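Endoglucanase (Bacillus akibai, PDB 1UWW) hydrolyses internal beta-1,4-glucosidic linkages of cellulose and related glucans, the piece present here being its family 28 carbohydrate-binding module, specific for non-crystalline cellulose. Local coordinates at residues Phe91-Asp96 / Tyr126-Asp131. Sequence-based numbering, arbitrary orientation.
With CA (calcium ion), chain E; CA (calcium ion), chain D.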
ATOM      1  N   PHE A  91      10.250  13.017  -0.669  1.00 16.81           N
ATOM      2  CA  PHE A  91      11.612  12.934  -0.198  1.00 15.79           C
ATOM      3  C   PHE A  91      12.465  12.180  -1.215  1.00 16.08           C
ATOM      4  O   PHE A  91      11.961  11.401  -2.011  1.00 17.27           O
ATOM      5  CB  PHE A  91      11.743  12.312   1.222  1.00 16.74           C
ATOM      6  CG  PHE A  91      11.161  10.929   1.400  1.00 17.53           C
ATOM      7  CD1 PHE A  91       9.803  10.759   1.692  1.00 18.18           C
ATOM      8  CD2 PHE A  91      11.985   9.812   1.397  1.00 17.45           C
ATOM      9  CE1 PHE A  91       9.283   9.477   1.939  1.00 18.76           C
ATOM     10  CE2 PHE A  91      11.473   8.555   1.641  1.00 18.80           C
ATOM     11  CZ  PHE A  91      10.116   8.405   1.886  1.00 19.72           C
ATOM     12  N   ASP A  92      13.764  12.455  -1.158  1.00 15.49           N
ATOM     13  CA  ASP A  92      14.749  11.633  -1.868  1.00 16.39           C
ATOM     14  C   ASP A  92      15.088  10.420  -1.019  1.00 17.27           C
ATOM     15  O   ASP A  92      15.377  10.548   0.162  1.00 17.02           O
ATOM     16  CB  ASP A  92      16.022  12.441  -2.151  1.00 17.41           C
ATOM     17  CG  ASP A  92      15.766  13.581  -3.066  1.00 18.70           C
ATOM     18  OD1 ASP A  92      15.279  13.378  -4.203  1.00 20.85           O
ATOM     19  OD2 ASP A  92      15.967  14.760  -2.684  1.00 22.17           O
ATOM     20  N   PHE A  93      14.991   9.253  -1.616  1.00 16.25           N
ATOM     21  CA  PHE A  93      15.286   8.000  -0.927  1.00 16.22           C
ATOM     22  C   PHE A  93      16.357   7.297  -1.711  1.00 16.60           C
ATOM     23  O   PHE A  93      16.241   7.130  -2.909  1.00 18.20           O
ATOM     24  CB  PHE A  93      14.054   7.121  -0.865  1.00 16.65           C
ATOM     25  CG  PHE A  93      14.225   5.893  -0.008  1.00 18.05           C
ATOM     26  CD1 PHE A  93      14.704   5.953   1.291  1.00 17.78           C
ATOM     27  CD2 PHE A  93      13.903   4.646  -0.521  1.00 18.98           C
ATOM     28  CE1 PHE A  93      14.861   4.773   2.064  1.00 19.75           C
ATOM     29  CE2 PHE A  93      14.044   3.479   0.259  1.00 19.67           C
ATOM     30  CZ  PHE A  93      14.524   3.539   1.525  1.00 18.92           C
ATOM     31  N   TYR A  94      17.421   6.895  -1.044  1.00 16.78           N
ATOM     32  CA  TYR A  94      18.523   6.226  -1.710  1.00 17.11           C
ATOM     33  C   TYR A  94      18.792   4.900  -1.030  1.00 18.28           C
ATOM     34  O   TYR A  94      18.659   4.765   0.190  1.00 18.09           O
ATOM     35  CB  TYR A  94      19.807   7.036  -1.656  1.00 17.62           C
ATOM     36  CG  TYR A  94      19.700   8.477  -2.111  1.00 17.15           C
ATOM     37  CD1 TYR A  94      19.320   9.474  -1.241  1.00 18.13           C
ATOM     38  CD2 TYR A  94      20.016   8.833  -3.397  1.00 17.61           C
ATOM     39  CE1 TYR A  94      19.240  10.789  -1.652  1.00 18.33           C
ATOM     40  CE2 TYR A  94      19.944  10.150  -3.823  1.00 18.63           C
ATOM     41  CZ  TYR A  94      19.575  11.099  -2.934  1.00 16.67           C
ATOM     42  OH  TYR A  94      19.514  12.437  -3.311  1.00 19.32           O
ATOM     43  N   LEU A  95      19.162   3.930  -1.835  1.00 18.10           N
ATOM     44  CA  LEU A  95      19.599   2.636  -1.337  1.00 18.77           C
ATOM     45  C   LEU A  95      20.984   2.336  -1.871  1.00 18.44           C
ATOM     46  O   LEU A  95      21.252   2.477  -3.059  1.00 18.35           O
ATOM     47  CB  LEU A  95      18.634   1.531  -1.741  1.00 19.89           C
ATOM     48  CG  LEU A  95      17.172   1.790  -1.375  1.00 22.14           C
ATOM     49  CD1 LEU A  95      16.450   2.368  -2.555  1.00 26.62           C
ATOM     50  CD2 LEU A  95      16.482   0.543  -0.886  1.00 25.03           C
ATOM     51  N   ASP A  96      21.844   1.864  -0.975  1.00 18.88           N
ATOM     52  CA  ASP A  96      23.105   1.253  -1.362  1.00 19.07           C
ATOM     53  C   ASP A  96      23.098  -0.168  -0.815  1.00 18.97           C
ATOM     54  O   ASP A  96      23.520  -0.418   0.324  1.00 18.71           O
ATOM     55  CB  ASP A  96      24.293   2.026  -0.829  1.00 20.16           C
ATOM     56  CG  ASP A  96      25.625   1.509  -1.386  1.00 22.76           C
ATOM     57  OD1 ASP A  96      25.654   0.408  -2.007  1.00 22.44           O
ATOM     58  OD2 ASP A  96      26.690   2.167  -1.276  1.00 27.48           O
ATOM     59  N   TYR A 126       3.848   3.623  -1.991  1.00 20.14           N
ATOM     60  CA  TYR A 126       4.967   3.814  -2.911  1.00 19.31           C
ATOM     61  C   TYR A 126       5.832   2.561  -2.858  1.00 18.93           C
ATOM     62  O   TYR A 126       6.392   2.229  -1.821  1.00 20.03           O
ATOM     63  CB  TYR A 126       5.811   5.053  -2.542  1.00 20.63           C
ATOM     64  CG  TYR A 126       6.876   5.364  -3.563  1.00 20.83           C
ATOM     65  CD1 TYR A 126       8.087   4.694  -3.551  1.00 22.80           C
ATOM     66  CD2 TYR A 126       6.627   6.265  -4.600  1.00 22.45           C
ATOM     67  CE1 TYR A 126       9.051   4.934  -4.495  1.00 23.93           C
ATOM     68  CE2 TYR A 126       7.587   6.516  -5.574  1.00 23.08           C
ATOM     69  CZ  TYR A 126       8.819   5.836  -5.499  1.00 23.66           C
ATOM     70  OH  TYR A 126       9.817   6.034  -6.429  1.00 30.27           O
ATOM     71  N   THR A 127       6.008   1.892  -3.975  1.00 18.58           N
ATOM     72  CA  THR A 127       6.641   0.587  -4.009  1.00 18.86           C
ATOM     73  C   THR A 127       7.937   0.645  -4.825  1.00 19.41           C
ATOM     74  O   THR A 127       7.950   1.175  -5.955  1.00 21.40           O
ATOM     75  CB  THR A 127       5.655  -0.447  -4.583  1.00 20.09           C
ATOM     76  OG1 THR A 127       4.503  -0.526  -3.746  1.00 21.90           O
ATOM     77  CG2 THR A 127       6.274  -1.853  -4.633  1.00 20.07           C
ATOM     78  N   ILE A 128       9.007   0.107  -4.251  1.00 18.80           N
ATOM     79  CA  ILE A 128      10.282  -0.069  -4.922  1.00 19.31           C
ATOM     80  C   ILE A 128      10.470  -1.543  -5.211  1.00 18.99           C
ATOM     81  O   ILE A 128      10.410  -2.364  -4.301  1.00 19.09           O
ATOM     82  CB  ILE A 128      11.411   0.413  -4.001  1.00 19.69           C
ATOM     83  CG1 ILE A 128      11.287   1.929  -3.838  1.00 21.15           C
ATOM     84  CG2 ILE A 128      12.774   0.040  -4.574  1.00 20.99           C
ATOM     85  CD1 ILE A 128      12.243   2.527  -2.925  1.00 21.97           C
ATOM     86  N   ASN A 129      10.706  -1.875  -6.464  1.00 18.28           N
ATOM     87  CA  ASN A 129      10.803  -3.260  -6.913  1.00 18.24           C
ATOM     88  C   ASN A 129      12.280  -3.620  -7.099  1.00 18.46           C
ATOM     89  O   ASN A 129      12.958  -3.088  -7.987  1.00 18.96           O
ATOM     90  CB  ASN A 129      10.015  -3.416  -8.213  1.00 19.01           C
ATOM     91  CG  ASN A 129       9.816  -4.848  -8.606  1.00 19.46           C
ATOM     92  OD1 ASN A 129      10.649  -5.707  -8.299  1.00 20.42           O
ATOM     93  ND2 ASN A 129       8.712  -5.126  -9.281  1.00 19.45           N
ATOM     94  N   PHE A 130      12.798  -4.516  -6.260  1.00 18.51           N
ATOM     95  CA  PHE A 130      14.235  -4.865  -6.327  1.00 19.25           C
ATOM     96  C   PHE A 130      14.588  -5.642  -7.580  1.00 20.09           C
ATOM     97  O   PHE A 130      15.769  -5.740  -7.946  1.00 21.80           O
ATOM     98  CB  PHE A 130      14.685  -5.596  -5.066  1.00 19.04           C
ATOM     99  CG  PHE A 130      14.568  -4.753  -3.808  1.00 18.71           C
ATOM    100  CD1 PHE A 130      15.268  -3.551  -3.707  1.00 20.59           C
ATOM    101  CD2 PHE A 130      13.775  -5.117  -2.770  1.00 19.88           C
ATOM    102  CE1 PHE A 130      15.164  -2.761  -2.565  1.00 21.37           C
ATOM    103  CE2 PHE A 130      13.685  -4.336  -1.625  1.00 19.09           C
ATOM    104  CZ  PHE A 130      14.390  -3.151  -1.539  1.00 20.96           C
ATOM    105  N   ASP A 131      13.588  -6.157  -8.281  1.00 20.51           N
ATOM    106  CA  ASP A 131      13.862  -6.825  -9.542  1.00 21.89           C
ATOM    107  C   ASP A 131      14.064  -5.845 -10.666  1.00 22.93           C
ATOM    108  O   ASP A 131      14.447  -6.244 -11.777  1.00 25.22           O
ATOM    109  CB  ASP A 131      12.721  -7.769  -9.909  1.00 21.78           C
ATOM    110  CG  ASP A 131      12.576  -8.883  -8.928  1.00 22.24           C
ATOM    111  OD1 ASP A 131      13.619  -9.460  -8.506  1.00 25.56           O
ATOM    112  OD2 ASP A 131      11.466  -9.221  -8.478  1.00 23.26           O
TER
HETATM  113 CA    CA E1194      14.285  15.183  -5.183  1.00 36.81          CA
HETATM  114 CA    CA D1193      26.540  -1.674  -2.807  1.00 22.04          CA
HETATM  115  O   HOH W   1      26.238  -3.621  -4.384  1.00 30.24           O
HETATM  116  O   HOH W   2      25.131  -0.930  -4.596  1.00 22.65           O
HETATM  117  O   HOH W   3      28.402  -0.431  -3.625  1.00 29.09           O
HETATM  118  O   HOH W   4      15.756  15.028  -6.359  1.00 32.56           O
HETATM  119  O   HOH W   5      14.031  16.981  -6.958  1.00 46.53           O
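The ring of Phe93 presents its edge to Ile128: the methyl Ile128 CD1 lies near the ring plane, 3.6 Å from Phe93 CD2, while Phe170 meets the ring with the planes about 30° apart. Phe130 is likewise met at its edge, Leu95 CD2 lying near the ring plane 3.9 Å from Phe130 CE1, and the two side chains cross at about a right angle. Phenylalanine suits both places by filling space between the sheets with a flat apolar ring. Ile128 is long enough to reach across because its CG1 branch is extended (chi2 177°), carrying CD1 away from its own strand; the same methyl also approaches Leu95 CD1, at 4.2 Å. Leucine suits its position because its forked end touches Ile128 with one methyl and Phe130 with the other. No hydrogen bond spans the contact; all four touching residues are buried and their contacts apolar. Alternation along 91-96 sends Phe93 and Leu95 inward, whereas Asp92 and Asp96, whose carboxylates offer hard oxygen ligands, bind two calcium ions: Asp92 OD1 one at 2.3 Å, with Glu146, and Asp96 OD1 the other at 2.4 Å, with the backbone oxygen of Pro97. Farther along, Asn129 OD1 accepts from Asp131 N at 3.0 Å, an Asx turn across Phe130 that asparagine's side-chain carbonyl makes possible. The contact belongs to the buried core between the two antiparallel sheets of the beta-sandwich of this family 28 carbohydrate-binding module, with Phe93 CA and Ile128 CA 10.3 Å apart. Strand 88-97 lies between 180-189 and 142-150; 120-129, beside 104-111, is the outermost strand of the other sheet within this chain, and Thr127 and Asn129 hydrogen-bond to the second subunit. Met105 on strand 104-111 touches Phe93 and Phe130, and Tyr145 touches Leu95 and Ile128.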